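Long-range contacts in 2-oxoglutarate-dependent dioxygenase tropC (Talaromyces stipitatus, PDB 6XJJ), which acts as an iron- and 2-oxoglutarate-dependent dioxygenase in the fungal biosynthesis of tropolones: residues E104-I109 with R120-S125; C141-A146 with P221-H226; E262-P267 with S299-V304. All blocks are in the same frame, centred on the assembly; numbering follows the deposited sequence.

Overall arrangement
Along the chain the three contacts follow in series, stepping from one edge of the fold toward the metal. Interaction 1 packs segment 104-109, on helix 103-107, against strand 121-123, an outermost strand of the large mixed sheet. Interaction 2 lies next door, its centre about 11 Å away: strand 139-144 pairs with 121-123 on one side and 222-227 on the other. Interaction 3 belongs to a separate three-stranded antiparallel sheet, its centre about 22 Å from that of interaction 2 and about 29 Å from that of interaction 1. The N-terminal region thus probably extends the main sheet of the catalytic domain, while interaction 3 supplies the iron ligand His302.

Interaction 1: residues E104-I109 with R120-S125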
# COMPACT_ATOMS: atom_id res chain seq x y z
N GLU A 104 10.35 1.21 -24.44
CA GLU A 104 11.80 1.03 -24.44
C GLU A 104 12.45 1.94 -23.41
O GLU A 104 13.51 1.61 -22.86
CB GLU A 104 12.38 1.32 -25.82
CG GLU A 104 12.30 2.77 -26.24
CD GLU A 104 12.88 2.99 -27.61
OE1 GLU A 104 13.61 2.09 -28.10
OE2 GLU A 104 12.63 4.06 -28.21
N GLU A 105 11.84 3.10 -23.15
CA GLU A 105 12.38 4.06 -22.19
C GLU A 105 12.24 3.55 -20.76
O GLU A 105 13.17 3.69 -19.96
CB GLU A 105 11.66 5.40 -22.36
CG GLU A 105 12.19 6.55 -21.53
CD GLU A 105 13.55 7.03 -21.99
OE1 GLU A 105 13.99 6.59 -23.08
OE2 GLU A 105 14.16 7.87 -21.29
N LYS A 106 11.09 2.97 -20.41
CA LYS A 106 10.90 2.43 -19.07
C LYS A 106 11.78 1.21 -18.84
O LYS A 106 12.36 1.05 -17.76
CB LYS A 106 9.44 2.03 -18.86
CG LYS A 106 8.42 3.07 -19.22
CD LYS A 106 7.02 2.48 -19.10
CE LYS A 106 6.03 3.15 -20.02
NZ LYS A 106 4.71 2.47 -19.97
N MET A 107 11.88 0.33 -19.83
CA MET A 107 12.65 -0.90 -19.68
C MET A 107 14.12 -0.62 -19.40
O MET A 107 14.82 -1.52 -18.93
CB MET A 107 12.49 -1.76 -20.94
CG MET A 107 11.10 -2.37 -21.12
SD MET A 107 10.69 -3.64 -19.90
CE MET A 107 11.80 -4.96 -20.38
N LYS A 108 14.61 0.59 -19.68
CA LYS A 108 15.99 0.94 -19.32
C LYS A 108 16.23 0.90 -17.82
O LYS A 108 17.39 0.83 -17.40
CB LYS A 108 16.35 2.31 -19.89
CG LYS A 108 16.74 2.31 -21.36
CD LYS A 108 16.93 3.72 -21.91
CE LYS A 108 17.50 3.68 -23.32
NZ LYS A 108 17.57 5.02 -23.96
N ILE A 109 15.17 0.95 -17.01
CA ILE A 109 15.30 0.77 -15.56
C ILE A 109 14.42 -0.39 -15.12
O ILE A 109 13.86 -0.37 -14.02
CB ILE A 109 14.94 2.06 -14.79
CG1 ILE A 109 13.51 2.50 -15.11
CG2 ILE A 109 15.94 3.16 -15.10
CD1 ILE A 109 12.99 3.62 -14.23
N ARG A 120 13.78 -3.13 -7.58
CA ARG A 120 13.47 -1.72 -7.80
C ARG A 120 13.46 -1.44 -9.29
O ARG A 120 14.25 -2.01 -10.05
CB ARG A 120 14.51 -0.81 -7.14
CG ARG A 120 14.72 -1.04 -5.67
CD ARG A 120 13.55 -0.62 -4.81
NE ARG A 120 13.84 -0.92 -3.42
CZ ARG A 120 14.57 -0.15 -2.62
NH1 ARG A 120 15.07 0.99 -3.06
NH2 ARG A 120 14.80 -0.53 -1.37
N GLY A 121 12.58 -0.53 -9.70
CA GLY A 121 12.51 -0.12 -11.09
C GLY A 121 11.19 -0.45 -11.76
O GLY A 121 10.15 -0.51 -11.09
N TYR A 122 11.22 -0.69 -13.07
CA TYR A 122 10.01 -0.87 -13.86
C TYR A 122 9.72 -2.35 -14.09
O TYR A 122 10.63 -3.14 -14.36
CB TYR A 122 10.14 -0.15 -15.20
CG TYR A 122 9.01 -0.43 -16.15
CD1 TYR A 122 7.74 0.11 -15.94
CD2 TYR A 122 9.21 -1.21 -17.28
CE1 TYR A 122 6.71 -0.15 -16.81
CE2 TYR A 122 8.18 -1.47 -18.16
CZ TYR A 122 6.93 -0.93 -17.92
OH TYR A 122 5.90 -1.17 -18.78
N GLU A 123 8.44 -2.71 -13.99
CA GLU A 123 7.99 -4.06 -14.28
C GLU A 123 6.84 -3.94 -15.27
O GLU A 123 5.83 -3.27 -14.96
CB GLU A 123 7.55 -4.81 -13.02
CG GLU A 123 7.22 -6.28 -13.28
CD GLU A 123 6.91 -7.05 -12.01
OE1 GLU A 123 6.91 -6.42 -10.93
OE2 GLU A 123 6.70 -8.27 -12.09
N PRO A 124 6.92 -4.56 -16.44
CA PRO A 124 5.86 -4.40 -17.44
C PRO A 124 4.67 -5.30 -17.13
O PRO A 124 4.66 -6.09 -16.19
CB PRO A 124 6.55 -4.80 -18.74
CG PRO A 124 7.59 -5.75 -18.34
CD PRO A 124 8.01 -5.42 -16.94
N SER A 125 3.64 -5.16 -17.96
CA SER A 125 2.40 -5.89 -17.74
C SER A 125 2.49 -7.30 -18.32
O SER A 125 3.42 -7.65 -19.06
CB SER A 125 1.23 -5.13 -18.37
OG SER A 125 1.38 -5.03 -19.78
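The aliphatic chain of Lys106 crosses one face of the Tyr122 ring at a slant, and Glu140 takes both polar ends. Lys106 CB sits over the centre of the Tyr122 ring, 3.6 Å from its centroid, in a CH-pi contact. Further out, the extended lysine chain carries CD to within 3.5 Å of Tyr122 CE1 on the same face. The chain therefore runs from mid-ring toward the phenol end, and there Lys106 NZ forms a salt bridge with Glu140 OE2 while Tyr122 OH is hydrogen-bonded to that same oxygen. One carboxylate thus fixes the position of the phenol end.

The other sides of the ring are also met. Pro124 N lies on the face opposite Lys106, offset toward the rim; with Lys106 CB on the first face, it probably limits rotation of the ring. Met107 SD comes in at the edge, in the ring plane and 4.9 Å from the centroid of Tyr122, which defines a Met-aromatic contact; the same sulfur touches Pro124 CG at 4.1 Å. With CG anti to the backbone N (chi1 173°), Tyr122 reaches from its strand toward the helix and places the ring between these groups.

A backbone bond also joins the segments. Tyr122 N donates to Ile109 O at 2.8 Å, and Gly121 CA makes a CA-H...O contact with that oxygen at 3.2 Å. At the phi of 117° and psi of -150° seen for Gly121, a CB would be jammed against the carbonyl O of Arg120, which by itself calls for glycine. Ile109 CG1 completes the apolar packing, 4.3 Å from Tyr122 CB.

Because strand 121-123 bonds to strand 139-144 along its other side, the contact sets segment 104-109 and its helix on the edge strand of the dioxygenase's main sheet, within the N-terminal family region.

Interaction 2: residues C141-A146 with P221-H226; sequences CFITGA and PMRLLH
Phe142 and Leu224 form one of two hydrogen-bonded pairs between antiparallel strands whose axes approach to 4.5 Å at 170°. Their reciprocal backbone bonds run from Phe142 N to Leu224 O at 2.9 Å and from Leu224 N to Phe142 O at 2.8 Å. Thr144 and Met222, the second such pair, likewise exchange N-H...O bonds in both directions. CA-H...O contacts accompany these bonds, as from Arg223 CA to Phe142 O at 3.2 Å.

Side-chain packing divides between the faces. On one, Phe142 and Leu224 point the same way, with Phe142 CD2 3.7 Å from Leu224 CD1, and Phe174 of helix 171-204 packs against both. Beside them Thr144 OG1 lies 3.6 Å from Met222 CB. On the face carrying Cys141, Ile143, Arg223 and Leu225, Cys141 CB touches Leu225 CD2 at 3.7 Å.

The charged side chain in the contact is Arg223, which also touches Glu123 of strand 121-123. Its CG stands anti to the carbonyl carbon (chi1 -61°), and the extended chain runs beside Ile143, whose CD1 lies over the centre of the guanidinium face, 3.8 Å from Arg223 CZ.

Backbone bonds from Arg223 and Leu225 to strand 311-318 continue the sheet on the far side. Strands 222-227 and 311-318 probably belong to the double-stranded beta-helix (jelly-roll) core, as in related 2-oxoglutarate-dependent dioxygenases, and strand 139-144 of the N-terminal family region extends its main sheet.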
# COMPACT_ATOMS: atom_id res chain seq x y z
N CYS A 141 3.79 -1.47 -13.36
CA CYS A 141 4.19 -0.87 -12.08
C CYS A 141 5.64 -0.39 -12.07
O CYS A 141 6.50 -0.90 -12.80
CB CYS A 141 3.97 -1.82 -10.90
SG CYS A 141 4.86 -3.41 -10.91
N PHE A 142 5.89 0.59 -11.20
CA PHE A 142 7.21 1.15 -10.90
C PHE A 142 7.42 1.06 -9.40
O PHE A 142 6.53 1.44 -8.62
CB PHE A 142 7.31 2.61 -11.37
CG PHE A 142 8.57 3.33 -10.93
CD1 PHE A 142 9.79 3.07 -11.52
CD2 PHE A 142 8.51 4.32 -9.94
CE1 PHE A 142 10.94 3.75 -11.12
CE2 PHE A 142 9.65 5.00 -9.54
CZ PHE A 142 10.87 4.71 -10.13
N ILE A 143 8.59 0.57 -8.98
CA ILE A 143 8.82 0.13 -7.61
C ILE A 143 9.93 0.97 -7.00
O ILE A 143 11.02 1.10 -7.58
CB ILE A 143 9.20 -1.36 -7.57
CG1 ILE A 143 8.07 -2.19 -8.20
CG2 ILE A 143 9.43 -1.82 -6.14
CD1 ILE A 143 8.45 -3.63 -8.51
N THR A 144 9.67 1.52 -5.81
CA THR A 144 10.68 2.21 -5.02
C THR A 144 10.75 1.60 -3.63
O THR A 144 9.89 0.82 -3.21
CB THR A 144 10.38 3.71 -4.90
OG1 THR A 144 9.08 3.90 -4.34
CG2 THR A 144 10.45 4.39 -6.25
N GLY A 145 11.82 1.95 -2.92
CA GLY A 145 11.95 1.66 -1.51
C GLY A 145 12.73 2.76 -0.84
O GLY A 145 12.91 3.83 -1.44
N ALA A 146 13.18 2.56 0.40
CA ALA A 146 14.00 3.57 1.05
C ALA A 146 15.33 3.69 0.32
O ALA A 146 15.91 2.69 -0.12
CB ALA A 146 14.23 3.22 2.53
N PRO A 221 8.51 -0.34 0.75
CA PRO A 221 8.31 -0.15 -0.69
C PRO A 221 6.99 0.55 -0.99
O PRO A 221 6.02 0.49 -0.24
CB PRO A 221 8.31 -1.58 -1.23
CG PRO A 221 7.79 -2.39 -0.12
CD PRO A 221 8.26 -1.73 1.15
N MET A 222 7.02 1.26 -2.11
CA MET A 222 5.87 1.88 -2.73
C MET A 222 5.85 1.47 -4.19
O MET A 222 6.90 1.24 -4.78
CB MET A 222 5.95 3.40 -2.64
CG MET A 222 4.67 4.16 -3.09
SD MET A 222 4.86 5.93 -3.22
CE MET A 222 5.14 6.32 -1.55
N ARG A 223 4.65 1.39 -4.77
CA ARG A 223 4.51 1.08 -6.19
C ARG A 223 3.59 2.10 -6.84
O ARG A 223 2.52 2.42 -6.31
CB ARG A 223 3.97 -0.33 -6.42
CG ARG A 223 4.89 -1.40 -5.86
CD ARG A 223 4.66 -2.78 -6.44
NE ARG A 223 5.55 -3.77 -5.83
CZ ARG A 223 5.71 -5.00 -6.29
NH1 ARG A 223 5.09 -5.39 -7.39
NH2 ARG A 223 6.55 -5.83 -5.67
N LEU A 224 4.03 2.61 -7.99
CA LEU A 224 3.17 3.39 -8.87
C LEU A 224 2.54 2.43 -9.87
O LEU A 224 3.25 1.64 -10.50
CB LEU A 224 3.96 4.48 -9.60
CG LEU A 224 4.77 5.46 -8.75
CD1 LEU A 224 5.48 6.48 -9.64
CD2 LEU A 224 3.92 6.14 -7.68
N LEU A 225 1.22 2.49 -10.00
CA LEU A 225 0.46 1.45 -10.68
C LEU A 225 -0.32 2.05 -11.85
O LEU A 225 -0.92 3.12 -11.73
CB LEU A 225 -0.50 0.77 -9.70
CG LEU A 225 0.19 -0.02 -8.58
CD1 LEU A 225 -0.77 -0.35 -7.45
CD2 LEU A 225 0.76 -1.30 -9.14
N HIS A 226 -0.29 1.33 -12.98
CA HIS A 226 -1.05 1.69 -14.17
C HIS A 226 -1.84 0.48 -14.65
O HIS A 226 -1.29 -0.61 -14.81
CB HIS A 226 -0.13 2.17 -15.30
CG HIS A 226 -0.87 2.48 -16.56
ND1 HIS A 226 -0.28 2.42 -17.80
CD2 HIS A 226 -2.15 2.87 -16.76
CE1 HIS A 226 -1.17 2.75 -18.72
NE2 HIS A 226 -2.31 3.02 -18.12

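Interaction 3: residues E262-P267 with S299-V304. With FE (Fe (III) ion), chain B.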
# COMPACT_ATOMS: atom_id res chain seq x y z
N GLU A 262 -11.80 -4.91 -4.98
CA GLU A 262 -12.80 -5.63 -4.21
C GLU A 262 -12.11 -6.60 -3.25
O GLU A 262 -10.99 -7.05 -3.49
CB GLU A 262 -13.80 -6.36 -5.12
CG GLU A 262 -13.17 -7.34 -6.12
CD GLU A 262 -14.21 -7.92 -7.07
OE1 GLU A 262 -15.42 -7.81 -6.77
OE2 GLU A 262 -13.81 -8.48 -8.11
N VAL A 263 -12.82 -6.93 -2.17
CA VAL A 263 -12.26 -7.61 -1.01
C VAL A 263 -13.14 -8.80 -0.67
O VAL A 263 -14.37 -8.68 -0.65
CB VAL A 263 -12.15 -6.65 0.20
CG1 VAL A 263 -11.72 -7.39 1.47
CG2 VAL A 263 -11.17 -5.51 -0.09
N TRP A 264 -12.52 -9.94 -0.39
CA TRP A 264 -13.27 -11.15 -0.07
C TRP A 264 -13.62 -11.18 1.41
O TRP A 264 -12.74 -11.09 2.27
CB TRP A 264 -12.46 -12.40 -0.44
CG TRP A 264 -13.13 -13.69 -0.04
CD1 TRP A 264 -12.85 -14.46 1.05
CD2 TRP A 264 -14.21 -14.35 -0.72
NE1 TRP A 264 -13.67 -15.56 1.09
CE2 TRP A 264 -14.51 -15.51 0.01
CE3 TRP A 264 -14.94 -14.08 -1.88
CZ2 TRP A 264 -15.52 -16.40 -0.37
CZ3 TRP A 264 -15.94 -14.96 -2.26
CH2 TRP A 264 -16.22 -16.10 -1.51
N TYR A 265 -14.91 -11.32 1.71
CA TYR A 265 -15.42 -11.36 3.08
C TYR A 265 -16.01 -12.74 3.35
O TYR A 265 -17.11 -13.06 2.86
CB TYR A 265 -16.46 -10.26 3.29
CG TYR A 265 -17.07 -10.18 4.67
CD1 TYR A 265 -16.27 -9.94 5.78
CD2 TYR A 265 -18.44 -10.21 4.85
CE1 TYR A 265 -16.82 -9.84 7.05
CE2 TYR A 265 -19.00 -10.10 6.11
CZ TYR A 265 -18.18 -9.90 7.21
OH TYR A 265 -18.72 -9.78 8.47
N PRO A 266 -15.33 -13.60 4.11
CA PRO A 266 -15.75 -15.01 4.22
C PRO A 266 -17.16 -15.17 4.76
O PRO A 266 -17.93 -15.99 4.22
CB PRO A 266 -14.71 -15.61 5.18
CG PRO A 266 -13.50 -14.78 4.96
CD PRO A 266 -13.98 -13.39 4.67
N PRO A 267 -17.54 -14.47 5.83
CA PRO A 267 -18.87 -14.70 6.41
C PRO A 267 -20.00 -14.74 5.39
O PRO A 267 -20.88 -15.61 5.47
CB PRO A 267 -19.03 -13.54 7.39
CG PRO A 267 -17.65 -13.24 7.81
CD PRO A 267 -16.80 -13.43 6.58
N SER A 299 -5.71 -10.31 7.57
CA SER A 299 -5.25 -10.14 6.19
C SER A 299 -6.28 -10.78 5.26
O SER A 299 -6.47 -12.00 5.30
CB SER A 299 -3.87 -10.75 5.97
OG SER A 299 -3.46 -10.58 4.62
N ALA A 300 -6.91 -9.97 4.42
CA ALA A 300 -8.03 -10.39 3.60
C ALA A 300 -7.63 -10.44 2.14
O ALA A 300 -6.89 -9.58 1.65
CB ALA A 300 -9.23 -9.45 3.78
N ARG A 301 -8.12 -11.45 1.43
CA ARG A 301 -7.93 -11.53 -0.01
C ARG A 301 -8.58 -10.34 -0.71
O ARG A 301 -9.61 -9.82 -0.28
CB ARG A 301 -8.51 -12.86 -0.50
CG ARG A 301 -7.57 -14.04 -0.22
CD ARG A 301 -8.22 -15.42 -0.29
NE ARG A 301 -8.99 -15.68 -1.51
CZ ARG A 301 -10.27 -16.05 -1.52
NH1 ARG A 301 -10.94 -16.26 -0.40
NH2 ARG A 301 -10.89 -16.26 -2.68
N HIS A 302 -7.94 -9.89 -1.79
CA HIS A 302 -8.44 -8.77 -2.57
C HIS A 302 -7.84 -8.84 -3.96
O HIS A 302 -6.85 -9.55 -4.20
CB HIS A 302 -8.14 -7.42 -1.90
CG HIS A 302 -6.68 -7.17 -1.64
ND1 HIS A 302 -6.01 -7.72 -0.57
CD2 HIS A 302 -5.77 -6.43 -2.32
CE1 HIS A 302 -4.75 -7.32 -0.59
NE2 HIS A 302 -4.57 -6.54 -1.65
N ARG A 303 -8.44 -8.08 -4.87
CA ARG A 303 -8.05 -8.10 -6.28
C ARG A 303 -8.62 -6.84 -6.93
O ARG A 303 -9.37 -6.08 -6.32
CB ARG A 303 -8.57 -9.36 -6.97
CG ARG A 303 -10.08 -9.46 -6.96
CD ARG A 303 -10.55 -10.74 -7.59
NE ARG A 303 -12.01 -10.81 -7.64
CZ ARG A 303 -12.68 -11.87 -8.06
NH1 ARG A 303 -12.03 -12.96 -8.45
NH2 ARG A 303 -14.01 -11.86 -8.07
N VAL A 304 -8.26 -6.64 -8.20
CA VAL A 304 -8.73 -5.49 -8.98
C VAL A 304 -9.15 -6.03 -10.34
O VAL A 304 -8.31 -6.48 -11.12
CB VAL A 304 -7.64 -4.42 -9.14
CG1 VAL A 304 -8.19 -3.20 -9.87
CG2 VAL A 304 -7.06 -4.03 -7.79
FE FE B . -2.44 -5.78 -2.72
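Val263 and His302 face each other as an antiparallel non-hydrogen-bonded pair, with Val263 CG2 4.0 Å from His302 CB, at the strand that supplies one ligand of the facial triad of two histidines and one carboxylate. His302 NE2 binds the iron(III) ion at 2.5 Å, the metal lying in the ring plane, and His243 and Asp245 complete the triad.

The next shell fixes the imidazole. Its second nitrogen, His302 ND1, donates to Ala300 O at 3.0 Å; the bond is nearly straight (169°), and the oxygen lies in the ring plane. Held at both nitrogens, the ring probably has little freedom to turn about its chi2. Ala300 in turn rests its CB against Val263 CG1 at 4.0 Å.

Backbone pairing then positions the strand. Glu262 and Arg303 exchange hydrogen bonds on one side of His302, and Trp264 N donates to Arg301 O on the other.

Side chains on the face away from the metal probably reinforce this register. The guanidinium of Arg301 makes a cation-pi contact with Trp264, its CZ 4.1 Å from the centroid of the five-membered ring; the two planes are 47° apart, hence no parallel stack. A salt bridge from Arg301 NE to Asp242 OD2 ties this arginine to the segment just before His243. Trp271 of strand 270-273 meets Trp264 edge-to-face and makes a cation-pi contact with Arg303. Arg303 is also salt-bridged to Glu262: Arg303 NE approaches Glu262 OE2 at 3.0 Å from above the carboxylate plane, 52° out of it.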